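Local coordinates for molybdate-binding protein MolA (Haemophilus influenzae, PDB 3PSH) that captures molybdate, and also tungstate, in the periplasm and serves a low-affinity ABC transporter that imports molybdate into the cell, at residues L24-T28 with F89-Y93; V110-T116 with Q142-I147. All blocks are in the same frame, centred on the assembly; numbering follows the deposited sequence.

Contact 1 of 2, residues L24-T28 with F89-Y93; sequences LQHQT and FVTNY. With MOO (molybdate ion), chain B.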
# COMPACT_ATOMS: atom_id res chain seq x y z
N LEU A 24 9.75 -6.91 8.02
CA LEU A 24 10.64 -5.98 7.25
C LEU A 24 10.00 -5.34 6.02
O LEU A 24 10.63 -5.19 4.96
CB LEU A 24 12.02 -6.66 6.93
CG LEU A 24 12.83 -7.19 8.21
CD1 LEU A 24 14.14 -7.75 7.70
CD2 LEU A 24 13.00 -6.08 9.31
N GLN A 25 8.70 -5.11 6.11
CA GLN A 25 7.91 -4.55 4.99
C GLN A 25 6.77 -3.80 5.65
O GLN A 25 6.06 -4.38 6.51
CB GLN A 25 7.38 -5.70 4.12
CG GLN A 25 6.81 -5.14 2.75
CD GLN A 25 5.71 -5.94 2.16
OE1 GLN A 25 5.82 -6.34 0.96
NE2 GLN A 25 4.69 -6.25 2.93
N HIS A 26 6.53 -2.48 5.34
CA HIS A 26 5.47 -1.68 5.88
C HIS A 26 4.05 -2.13 5.50
O HIS A 26 3.13 -2.04 6.28
CB HIS A 26 5.63 -0.18 5.50
CG HIS A 26 5.86 0.06 4.03
ND1 HIS A 26 6.97 -0.41 3.36
CD2 HIS A 26 5.17 0.80 3.12
CE1 HIS A 26 6.95 -0.01 2.09
NE2 HIS A 26 5.82 0.66 1.91
N GLN A 27 3.94 -2.72 4.31
CA GLN A 27 2.61 -3.16 3.86
C GLN A 27 2.13 -4.30 4.74
O GLN A 27 0.99 -4.32 5.25
CB GLN A 27 2.56 -3.61 2.41
CG GLN A 27 2.87 -2.31 1.58
CD GLN A 27 4.28 -2.23 1.11
OE1 GLN A 27 5.21 -2.78 1.70
NE2 GLN A 27 4.45 -1.48 -0.01
N THR A 28 3.02 -5.29 4.90
CA THR A 28 2.62 -6.39 5.80
C THR A 28 2.43 -5.85 7.26
O THR A 28 1.52 -6.30 7.94
CB THR A 28 3.72 -7.42 5.84
OG1 THR A 28 3.78 -8.14 4.60
CG2 THR A 28 3.51 -8.39 7.00
N PHE A 89 9.17 -11.60 7.90
CA PHE A 89 8.46 -11.26 6.66
C PHE A 89 9.32 -10.28 5.93
O PHE A 89 9.82 -9.37 6.52
CB PHE A 89 7.15 -10.52 6.96
CG PHE A 89 6.08 -11.42 7.54
CD1 PHE A 89 5.10 -12.03 6.68
CD2 PHE A 89 6.04 -11.64 8.91
CE1 PHE A 89 4.08 -12.89 7.27
CE2 PHE A 89 5.02 -12.46 9.47
CZ PHE A 89 4.04 -13.02 8.62
N VAL A 90 9.51 -10.57 4.64
CA VAL A 90 10.28 -9.63 3.78
C VAL A 90 9.38 -9.21 2.63
O VAL A 90 8.44 -9.95 2.26
CB VAL A 90 11.62 -10.27 3.26
CG1 VAL A 90 12.49 -10.64 4.52
CG2 VAL A 90 11.43 -11.46 2.26
N THR A 91 9.75 -8.10 1.95
CA THR A 91 9.06 -7.72 0.68
C THR A 91 9.50 -8.67 -0.46
O THR A 91 10.64 -9.17 -0.52
CB THR A 91 9.35 -6.26 0.40
OG1 THR A 91 8.40 -5.72 -0.55
CG2 THR A 91 10.79 -6.00 0.01
N ASN A 92 8.62 -8.77 -1.48
CA ASN A 92 8.85 -9.66 -2.56
C ASN A 92 10.12 -9.39 -3.35
O ASN A 92 10.70 -10.29 -3.86
CB ASN A 92 7.65 -9.71 -3.50
CG ASN A 92 7.31 -8.32 -4.03
OD1 ASN A 92 6.97 -7.38 -3.25
ND2 ASN A 92 7.54 -8.15 -5.30
N TYR A 93 10.56 -8.13 -3.44
CA TYR A 93 11.75 -7.85 -4.21
C TYR A 93 13.00 -7.82 -3.32
O TYR A 93 14.08 -7.33 -3.75
CB TYR A 93 11.52 -6.49 -4.95
CG TYR A 93 11.35 -5.27 -4.06
CD1 TYR A 93 12.49 -4.60 -3.54
CD2 TYR A 93 10.10 -4.74 -3.79
CE1 TYR A 93 12.35 -3.48 -2.68
CE2 TYR A 93 9.96 -3.62 -2.93
CZ TYR A 93 11.08 -2.98 -2.42
OH TYR A 93 10.97 -1.86 -1.64
MO MOO B . 4.59 1.51 -1.80
O1 MOO B . 4.14 2.85 -2.73
O2 MOO B . 5.92 0.67 -2.51
O3 MOO B . 3.28 0.42 -1.70
O4 MOO B . 4.81 2.08 -0.22
O HOH W 1 12.04 -6.82 3.11
O HOH W 2 7.47 -3.22 0.21
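L24 and F89 join neighbouring parallel strands, L24 N donating to F89 O at 2.9 Å. One step on, the backbones part as L24 turns toward helix 26-34, and a water bridges the gap, giving a proton to L24 O and taking one from T91 N. Q25 occupies the N-cap position, its CB and CG lying crosswise over T91. On the flank of the helix, the methyl CG2 of T28 sits over one face of the F89 ring, 4.3 Å from its centroid, a CH-pi contact between two buried groups.

Q27 does not touch 89-93 directly, but a water joins it to T91 and its amide reaches the ligand. Its CB rests 3.9 Å from L114 CD1, CG leads toward the molybdate, and the bend at chi2 (100°) swings the amide back beside H26. There OE1 lies over the centre of the imidazole face and accepts from a water 2.7 Å away, which is also hydrogen-bonded to T91 OG1. NE2, the other end of the amide, donates to molybdate O3 at 2.8 Å. H26 meets the ion with its ring edge, NE2 to O4 at 2.8 Å and nearly straight (162°). Y196, R243, G279 and Y280 complete the site. Two N-H donors beside a helix N terminus suit an oxyanion, and the water shared with T91 OG1, by donating to OE1, is consistent with NE2 facing the molybdate.

Contact 2 of 2, residues V110-T116 with Q142-I147; sequences VAISLRT and QGIELI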
# COMPACT_ATOMS: atom_id res chain seq x y z
N VAL A 110 9.20 -15.26 4.98
CA VAL A 110 7.95 -15.30 4.26
C VAL A 110 7.87 -13.98 3.49
O VAL A 110 7.89 -12.90 4.09
CB VAL A 110 6.75 -15.31 5.21
CG1 VAL A 110 5.35 -15.24 4.42
CG2 VAL A 110 6.77 -16.59 6.01
N ALA A 111 7.94 -14.14 2.16
CA ALA A 111 7.98 -12.96 1.18
C ALA A 111 6.55 -12.57 0.83
O ALA A 111 5.65 -13.50 0.57
CB ALA A 111 8.77 -13.37 -0.07
N ILE A 112 6.26 -11.28 0.93
CA ILE A 112 4.91 -10.82 0.66
C ILE A 112 4.96 -9.80 -0.50
O ILE A 112 5.73 -8.86 -0.48
CB ILE A 112 4.33 -10.14 1.89
CG1 ILE A 112 4.09 -11.16 3.04
CG2 ILE A 112 2.93 -9.40 1.53
CD1 ILE A 112 3.01 -12.29 2.84
N SER A 113 4.09 -10.04 -1.49
CA SER A 113 4.03 -9.12 -2.62
C SER A 113 2.64 -8.48 -2.68
O SER A 113 2.53 -7.49 -3.41
CB SER A 113 4.14 -9.86 -3.95
OG SER A 113 3.09 -10.78 -4.08
N LEU A 114 1.59 -9.07 -2.04
CA LEU A 114 0.20 -8.60 -2.26
C LEU A 114 -0.18 -8.59 -3.78
O LEU A 114 -1.09 -7.81 -4.24
CB LEU A 114 -0.02 -7.21 -1.63
CG LEU A 114 0.35 -7.22 -0.14
CD1 LEU A 114 0.03 -5.78 0.41
CD2 LEU A 114 -0.38 -8.27 0.66
N ARG A 115 0.46 -9.44 -4.54
CA ARG A 115 0.16 -9.61 -5.96
C ARG A 115 0.29 -11.09 -6.39
O ARG A 115 1.20 -11.85 -5.97
CB ARG A 115 1.04 -8.64 -6.79
CG ARG A 115 2.37 -9.06 -7.32
CD ARG A 115 2.81 -8.11 -8.44
NE ARG A 115 4.20 -8.38 -8.74
CZ ARG A 115 5.20 -7.68 -8.27
NH1 ARG A 115 5.04 -6.64 -7.43
NH2 ARG A 115 6.39 -8.05 -8.58
N THR A 116 -0.58 -11.52 -7.27
CA THR A 116 -0.33 -12.81 -7.95
C THR A 116 0.39 -12.42 -9.25
O THR A 116 1.55 -11.98 -9.23
CB THR A 116 -1.65 -13.66 -8.09
OG1 THR A 116 -2.64 -12.87 -8.74
CG2 THR A 116 -2.18 -14.11 -6.76
N GLN A 142 -4.91 -12.99 -1.16
CA GLN A 142 -3.97 -14.15 -0.86
C GLN A 142 -2.96 -13.71 0.24
O GLN A 142 -2.62 -14.45 1.18
CB GLN A 142 -3.27 -14.59 -2.13
CG GLN A 142 -2.12 -15.51 -1.92
CD GLN A 142 -1.40 -15.79 -3.21
OE1 GLN A 142 -0.52 -15.05 -3.56
NE2 GLN A 142 -1.69 -16.95 -3.88
N GLY A 143 -2.49 -12.44 0.10
CA GLY A 143 -1.56 -11.92 1.09
C GLY A 143 -2.10 -11.76 2.49
O GLY A 143 -1.46 -12.09 3.48
N ILE A 144 -3.26 -11.12 2.55
CA ILE A 144 -3.92 -10.99 3.84
C ILE A 144 -4.14 -12.42 4.43
O ILE A 144 -3.92 -12.62 5.65
CB ILE A 144 -5.28 -10.16 3.74
CG1 ILE A 144 -4.99 -8.68 3.42
CG2 ILE A 144 -6.01 -10.25 5.12
CD1 ILE A 144 -6.34 -7.91 3.20
N GLU A 145 -4.66 -13.28 3.56
CA GLU A 145 -4.88 -14.69 4.08
C GLU A 145 -3.65 -15.32 4.64
O GLU A 145 -3.70 -16.01 5.72
CB GLU A 145 -5.61 -15.58 3.08
CG GLU A 145 -7.02 -15.04 2.75
CD GLU A 145 -7.62 -15.69 1.51
OE1 GLU A 145 -6.87 -16.33 0.75
OE2 GLU A 145 -8.82 -15.48 1.27
N LEU A 146 -2.55 -15.10 3.95
CA LEU A 146 -1.20 -15.73 4.37
C LEU A 146 -0.73 -15.11 5.69
O LEU A 146 -0.34 -15.82 6.59
CB LEU A 146 -0.16 -15.59 3.26
CG LEU A 146 1.29 -15.94 3.67
CD1 LEU A 146 1.31 -17.53 4.01
CD2 LEU A 146 2.24 -15.69 2.38
N ILE A 147 -0.75 -13.77 5.80
CA ILE A 147 -0.27 -13.11 7.02
C ILE A 147 -1.20 -13.56 8.17
O ILE A 147 -0.72 -13.83 9.28
CB ILE A 147 -0.29 -11.56 6.82
CG1 ILE A 147 0.63 -11.23 5.64
CG2 ILE A 147 0.04 -10.85 8.13
CD1 ILE A 147 0.48 -9.79 5.00
O HOH W 3 1.58 -14.56 -5.29
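R115 O is gripped twice: S113 OG donates to it at 2.9 Å, in the carbonyl plane on a lone pair, and a water donates at 2.8 Å. The same water donates to Q142 OE1, also at 2.8 Å, linking the loop after strand 109-112 to helix 132-151; Q7 NE2 is a further donor to that OE1. Serine suits its place, its hydroxyl short enough to fold back on its own turn. Beside the bridge, T116 turns its methyl CG2 toward the Q142 amide.

Deeper in, G143 has no side chain, and L114 CD2 packs directly on the helix backbone, 3.9 Å from G143 CA. One turn further along, L146 holds CG anti to its backbone N (chi1 169°), toward the strand, and chi2 near 66° turns CD2 onto it. That methyl meets V110 CG1 tip to tip at 3.7 Å and slides past I112 CD1 at 3.5 Å. I112 CD1 also touches I147 CG1; branched aliphatic chains thus fill the layer between the parallel sheet's outermost strand and a nearly antiparallel helix (152°). Polar links gather at the loop end, while the hydrophobic effect holds the helix on the sheet of this alpha/beta lobe of the solute-binding protein.

How the contacts relate
From the N terminus, strand 21-24 leads into contact 1, which closes a 60-residue loop when strand 87-91 settles beside it. Contact 2 opens only afterwards, at strand 109-112, and closes a shorter loop of 25 residues on helix 132-151; the two are in series, neither nesting nor crossing. They meet in one parallel sheet, ordered 41-44, 21-24, 87-91, 109-112, where V90 probably hydrogen-bonds through its N and O to V110 and I112. T28 also touches I112 and I147, bringing helix 26-34 against helix 132-151. Together the contacts tie the sheet's inner strands, its outermost strand 109-112 and covering helices into the lobe that supplies H26 and Q27 to molybdate.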